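Local coordinates for protein glycine betaine/carnitine/choline ABC transporter (Staphylococcus aureus subsp. aureus Mu50, PDB 3O66) that probably binds glycine betaine, carnitine or choline as the substrate-binding component of an ABC importer, delivering it to the membrane transporter, at residues R69-E81 with A93-F106. Numbering follows the deposited sequence. Where two conformers were deposited one is given.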
loop_
_atom_site.group_PDB
_atom_site.type_symbol
_atom_site.label_atom_id
_atom_site.label_comp_id
_atom_site.label_asym_id
_atom_site.label_seq_id
_atom_site.Cartn_x
_atom_site.Cartn_y
_atom_site.Cartn_z
ATOM N N ARG A 69 -3.931 3.885 -4.831
ATOM C CA ARG A 69 -3.499 3.072 -5.923
ATOM C C ARG A 69 -2.037 2.802 -5.687
ATOM O O ARG A 69 -1.352 3.613 -5.067
ATOM C CB ARG A 69 -3.739 3.849 -7.254
ATOM C CG ARG A 69 -5.270 4.134 -7.503
ATOM C CD ARG A 69 -6.061 2.876 -7.973
ATOM N NE ARG A 69 -5.709 2.533 -9.365
ATOM C CZ ARG A 69 -6.244 3.095 -10.461
ATOM N NH1 ARG A 69 -7.211 4.004 -10.370
ATOM N NH2 ARG A 69 -5.820 2.735 -11.672
ATOM N N TYR A 70 -1.540 1.675 -6.188
ATOM C CA TYR A 70 -0.150 1.327 -5.950
ATOM C C TYR A 70 0.585 1.317 -7.268
ATOM O O TYR A 70 0.116 0.657 -8.191
ATOM C CB TYR A 70 -0.078 -0.027 -5.268
ATOM C CG TYR A 70 -0.976 -0.041 -4.061
ATOM C CD1 TYR A 70 -0.498 0.377 -2.824
ATOM C CD2 TYR A 70 -2.312 -0.453 -4.167
ATOM C CE1 TYR A 70 -1.308 0.382 -1.718
ATOM C CE2 TYR A 70 -3.161 -0.456 -3.047
ATOM C CZ TYR A 70 -2.639 -0.030 -1.822
ATOM O OH TYR A 70 -3.427 -0.007 -0.700
ATOM N N ASN A 71 1.719 2.029 -7.358
ATOM C CA ASN A 71 2.303 2.254 -8.702
ATOM C C ASN A 71 2.712 0.987 -9.471
ATOM O O ASN A 71 2.417 0.874 -10.655
ATOM C CB ASN A 71 3.358 3.370 -8.757
ATOM C CG ASN A 71 4.606 3.091 -7.903
ATOM O OD1 ASN A 71 4.735 2.060 -7.203
ATOM N ND2 ASN A 71 5.534 4.048 -7.947
ATOM N N GLY A 72 3.345 0.026 -8.793
ATOM C CA GLY A 72 3.724 -1.216 -9.469
ATOM C C GLY A 72 2.518 -1.990 -9.990
ATOM O O GLY A 72 2.605 -2.683 -11.009
ATOM N N THR A 73 1.387 -1.880 -9.301
ATOM C CA THR A 73 0.184 -2.566 -9.758
ATOM C C THR A 73 -0.319 -1.877 -11.005
ATOM O O THR A 73 -0.647 -2.538 -11.992
ATOM C CB THR A 73 -0.920 -2.524 -8.722
ATOM O OG1 THR A 73 -0.494 -3.247 -7.561
ATOM C CG2 THR A 73 -2.210 -3.165 -9.305
ATOM N N ASP A 74 -0.404 -0.550 -10.956
ATOM C CA ASP A 74 -1.002 0.161 -12.079
ATOM C C ASP A 74 -0.096 0.287 -13.326
ATOM O O ASP A 74 -0.594 0.397 -14.453
ATOM C CB ASP A 74 -1.552 1.494 -11.600
ATOM C CG ASP A 74 -2.890 1.332 -10.914
ATOM O OD1 ASP A 74 -3.805 0.722 -11.506
ATOM O OD2 ASP A 74 -3.024 1.774 -9.764
ATOM N N LEU A 75 1.221 0.260 -13.106
ATOM C CA LEU A 75 2.178 0.275 -14.201
ATOM C C LEU A 75 2.109 -0.972 -15.084
ATOM O O LEU A 75 2.227 -0.859 -16.309
ATOM C CB LEU A 75 3.614 0.500 -13.713
ATOM C CG LEU A 75 4.709 0.626 -14.780
ATOM C CD1 LEU A 75 4.430 1.778 -15.759
ATOM C CD2 LEU A 75 6.065 0.815 -14.149
ATOM N N THR A 76 1.963 -2.150 -14.479
ATOM C CA THR A 76 1.857 -3.368 -15.272
ATOM C C THR A 76 0.406 -3.778 -15.565
ATOM O O THR A 76 0.149 -4.580 -16.465
ATOM C CB THR A 76 2.630 -4.545 -14.632
ATOM O OG1 THR A 76 2.026 -4.875 -13.385
ATOM C CG2 THR A 76 4.115 -4.185 -14.424
ATOM N N GLY A 77 -0.532 -3.252 -14.781
ATOM C CA GLY A 77 -1.938 -3.541 -14.969
ATOM C C GLY A 77 -2.516 -2.551 -15.963
ATOM O O GLY A 77 -2.397 -2.741 -17.170
ATOM N N ALA A 78 -3.117 -1.480 -15.453
ATOM C CA ALA A 78 -3.821 -0.526 -16.299
ATOM C C ALA A 78 -2.952 0.018 -17.447
ATOM O O ALA A 78 -3.411 0.103 -18.593
ATOM C CB ALA A 78 -4.364 0.613 -15.439
ATOM N N LEU A 79 -1.692 0.353 -17.154
ATOM C CA LEU A 79 -0.812 0.927 -18.172
ATOM C C LEU A 79 -0.242 -0.107 -19.137
ATOM O O LEU A 79 0.242 0.259 -20.208
ATOM C CB LEU A 79 0.311 1.735 -17.530
ATOM C CG LEU A 79 -0.145 3.021 -16.847
ATOM C CD1 LEU A 79 1.054 3.748 -16.259
ATOM C CD2 LEU A 79 -0.898 3.920 -17.886
ATOM N N LYS A 80 -0.301 -1.388 -18.770
ATOM C CA LYS A 80 0.162 -2.486 -19.644
ATOM C C LYS A 80 1.655 -2.403 -19.979
ATOM O O LYS A 80 2.067 -2.832 -21.067
ATOM C CB LYS A 80 -0.631 -2.508 -20.969
ATOM C CG LYS A 80 -2.043 -3.099 -20.928
ATOM C CD LYS A 80 -2.827 -2.675 -22.173
ATOM C CE LYS A 80 -3.514 -3.850 -22.882
ATOM N NZ LYS A 80 -4.950 -4.016 -22.515
ATOM N N GLU A 81 2.463 -1.853 -19.070
ATOM C CA GLU A 81 3.892 -1.633 -19.339
ATOM C C GLU A 81 4.728 -2.685 -18.615
ATOM O O GLU A 81 4.215 -3.432 -17.790
ATOM C CB GLU A 81 4.341 -0.217 -18.918
ATOM C CG GLU A 81 3.630 0.957 -19.632
ATOM C CD GLU A 81 4.031 1.133 -21.112
ATOM O OE1 GLU A 81 4.888 0.375 -21.623
ATOM O OE2 GLU A 81 3.487 2.044 -21.771
ATOM N N ALA A 93 7.406 6.820 -14.693
ATOM C CA ALA A 93 6.708 6.068 -15.751
ATOM C C ALA A 93 5.211 5.959 -15.447
ATOM O O ALA A 93 4.394 6.071 -16.339
ATOM C CB ALA A 93 7.306 4.670 -15.920
ATOM N N THR A 94 4.855 5.725 -14.187
ATOM C CA THR A 94 3.444 5.653 -13.799
ATOM C C THR A 94 2.707 6.993 -13.985
ATOM O O THR A 94 1.580 7.045 -14.498
ATOM C CB THR A 94 3.293 5.122 -12.345
ATOM O OG1 THR A 94 4.027 3.903 -12.232
ATOM C CG2 THR A 94 1.823 4.827 -12.022
ATOM N N GLN A 95 3.325 8.077 -13.552
ATOM C CA GLN A 95 2.669 9.382 -13.632
ATOM C C GLN A 95 2.499 9.854 -15.086
ATOM O O GLN A 95 1.446 10.381 -15.446
ATOM C CB GLN A 95 3.441 10.410 -12.789
ATOM C CG GLN A 95 3.327 10.113 -11.308
ATOM C CD GLN A 95 4.229 10.947 -10.427
ATOM O OE1 GLN A 95 5.296 11.407 -10.854
ATOM N NE2 GLN A 95 3.811 11.128 -9.167
ATOM N N GLN A 96 3.521 9.608 -15.904
ATOM C CA GLN A 96 3.522 9.997 -17.326
ATOM C C GLN A 96 2.420 9.191 -18.048
ATOM O O GLN A 96 1.610 9.744 -18.775
ATOM C CB GLN A 96 4.906 9.727 -17.958
ATOM C CG GLN A 96 6.002 10.741 -17.571
ATOM C CD GLN A 96 7.395 10.409 -18.164
ATOM O OE1 GLN A 96 7.681 9.253 -18.538
ATOM N NE2 GLN A 96 8.272 11.425 -18.231
ATOM N N GLY A 97 2.371 7.890 -17.772
ATOM C CA GLY A 97 1.374 6.995 -18.345
ATOM C C GLY A 97 -0.064 7.367 -18.003
ATOM O O GLY A 97 -0.919 7.402 -18.889
ATOM N N PHE A 98 -0.345 7.649 -16.728
ATOM C CA PHE A 98 -1.712 8.059 -16.338
ATOM C C PHE A 98 -2.154 9.359 -17.007
ATOM O O PHE A 98 -3.296 9.503 -17.418
ATOM C CB PHE A 98 -1.861 8.126 -14.820
ATOM C CG PHE A 98 -2.298 6.805 -14.219
ATOM C CD1 PHE A 98 -1.485 5.684 -14.315
ATOM C CD2 PHE A 98 -3.520 6.695 -13.581
ATOM C CE1 PHE A 98 -1.881 4.451 -13.795
ATOM C CE2 PHE A 98 -3.931 5.494 -13.036
ATOM C CZ PHE A 98 -3.110 4.349 -13.158
ATOM N N LYS A 99 -1.225 10.291 -17.133
ATOM C CA LYS A 99 -1.494 11.527 -17.838
ATOM C C LYS A 99 -1.801 11.300 -19.318
ATOM O O LYS A 99 -2.815 11.773 -19.846
ATOM C CB LYS A 99 -0.261 12.432 -17.692
ATOM C CG LYS A 99 -0.518 13.883 -17.808
ATOM C CD LYS A 99 0.822 14.665 -17.994
ATOM C CE LYS A 99 1.562 14.870 -16.688
ATOM N NZ LYS A 99 2.838 15.589 -16.962
ATOM N N LYS A 100 -0.923 10.588 -20.009
ATOM C CA LYS A 100 -1.053 10.473 -21.460
ATOM C C LYS A 100 -2.098 9.457 -21.926
ATOM O O LYS A 100 -2.762 9.685 -22.928
ATOM C CB LYS A 100 0.304 10.203 -22.111
ATOM C CG LYS A 100 1.052 11.463 -22.559
ATOM C CD LYS A 100 1.257 12.455 -21.420
ATOM C CE LYS A 100 2.355 13.494 -21.737
ATOM N NZ LYS A 100 1.879 14.764 -22.376
ATOM N N LYS A 101 -2.254 8.355 -21.196
ATOM C CA LYS A 101 -3.217 7.324 -21.589
ATOM C C LYS A 101 -4.618 7.581 -21.071
ATOM O O LYS A 101 -5.581 7.247 -21.745
ATOM C CB LYS A 101 -2.750 5.934 -21.141
ATOM C CG LYS A 101 -1.558 5.431 -21.932
ATOM C CD LYS A 101 -1.372 3.914 -21.752
ATOM C CE LYS A 101 -0.279 3.397 -22.679
ATOM N NZ LYS A 101 0.156 2.005 -22.338
ATOM N N PHE A 102 -4.732 8.152 -19.873
ATOM C CA PHE A 102 -6.025 8.219 -19.183
ATOM C C PHE A 102 -6.446 9.614 -18.732
ATOM O O PHE A 102 -7.501 9.753 -18.072
ATOM C CB PHE A 102 -5.972 7.343 -17.915
ATOM C CG PHE A 102 -5.506 5.928 -18.150
ATOM C CD1 PHE A 102 -6.097 5.136 -19.129
ATOM C CD2 PHE A 102 -4.516 5.376 -17.336
ATOM C CE1 PHE A 102 -5.678 3.805 -19.330
ATOM C CE2 PHE A 102 -4.102 4.069 -17.503
ATOM C CZ PHE A 102 -4.682 3.275 -18.510
ATOM N N ASP A 103 -5.628 10.634 -19.027
ATOM C CA ASP A 103 -5.934 12.004 -18.595
ATOM C C ASP A 103 -6.190 12.066 -17.078
ATOM O O ASP A 103 -7.198 12.644 -16.606
ATOM C CB ASP A 103 -7.139 12.572 -19.371
ATOM C CG ASP A 103 -7.362 14.053 -19.095
ATOM O OD1 ASP A 103 -6.348 14.780 -18.920
ATOM O OD2 ASP A 103 -8.546 14.484 -19.073
ATOM N N GLN A 104 -5.290 11.424 -16.330
ATOM C CA GLN A 104 -5.400 11.351 -14.867
ATOM C C GLN A 104 -4.077 11.719 -14.219
ATOM O O GLN A 104 -2.994 11.501 -14.782
ATOM C CB GLN A 104 -5.806 9.958 -14.403
ATOM C CG GLN A 104 -7.227 9.532 -14.836
ATOM C CD GLN A 104 -7.516 8.056 -14.562
ATOM O OE1 GLN A 104 -6.758 7.380 -13.861
ATOM N NE2 GLN A 104 -8.607 7.549 -15.140
ATOM N N THR A 105 -4.184 12.249 -13.004
ATOM C CA THR A 105 -3.025 12.569 -12.210
ATOM C C THR A 105 -2.827 11.453 -11.190
ATOM O O THR A 105 -3.691 11.222 -10.304
ATOM C CB THR A 105 -3.193 13.928 -11.531
ATOM O OG1 THR A 105 -3.189 14.952 -12.540
ATOM C CG2 THR A 105 -2.066 14.189 -10.504
ATOM N N PHE A 106 -1.707 10.755 -11.322
ATOM C CA PHE A 106 -1.298 9.780 -10.302
ATOM C C PHE A 106 -0.383 10.589 -9.376
ATOM O O PHE A 106 0.713 10.952 -9.783
ATOM C CB PHE A 106 -0.577 8.580 -10.981
ATOM C CG PHE A 106 -0.418 7.357 -10.106
ATOM C CD1 PHE A 106 -1.132 6.188 -10.392
ATOM C CD2 PHE A 106 0.476 7.357 -9.027
ATOM C CE1 PHE A 106 -0.987 5.037 -9.601
ATOM C CE2 PHE A 106 0.653 6.212 -8.245
ATOM C CZ PHE A 106 -0.092 5.048 -8.537
HETATM O O HOH W 1 -7.708 4.892 -13.034
#
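Leu-79, in the turn 77-80, packs closely against Gly-97, Phe-98 and Phe-102 of helix 93-102. Its CD2 approaches Phe-102 CE2 to 3.2 Å, oblique to that ring, while CD1 meets the edge of Phe-98 at CD1, 3.7 Å away. With no side chain on Gly-97, Leu-79 CD2 lies against its backbone, 3.5 Å from Gly-97 C. Phe-98 is the hub of an aromatic cluster: Phe-106 CD1 rests over one face and Phe-102 CD2 over the opposite one, leaving the ring edge for Leu-79, Asp-74 CB and Arg-69. NH2 of Arg-69 arrives in the ring plane, 3.5 Å from Phe-98 CZ, with guanidinium and ring 60° apart, so this is not a stacked cation-pi pair. Bends at chi2 (-75°) and chi3 (-72°) fold Arg-69 back onto Asp-74, which it grips side-on: Arg-69 NE to Asp-74 OD2 at 2.8 Å, Arg-69 NH2 to Asp-74 OD1 at 2.9 Å. A water accepts from Arg-69 NH1, which also bonds Ser-66 OG, and donates to Gln-104 OE1, linking the two segments. Further along, Thr-94 OG1 packs against the CB atoms of Asn-71 and Leu-75, its polar partner being Ala-90 O.

The exposed margin is looser. There the extended chain of Lys-101 brings NZ to Leu-79 O at 2.8 Å, and the same ammonium group reaches Glu-81 OE2 at 3.4 Å, a salt bridge with a weak hydrogen bond.

The contact thus joins strand 65-70 and the helix after it to helix 87-102 and edge strand 104-106 of one lobe of a periplasmic-binding-protein-type fold. Its chemistry implies a buried Arg-69/Asp-74 pair whose charges probably offset each other in part, whereas the lysine bonds lie at the solvent-facing margin.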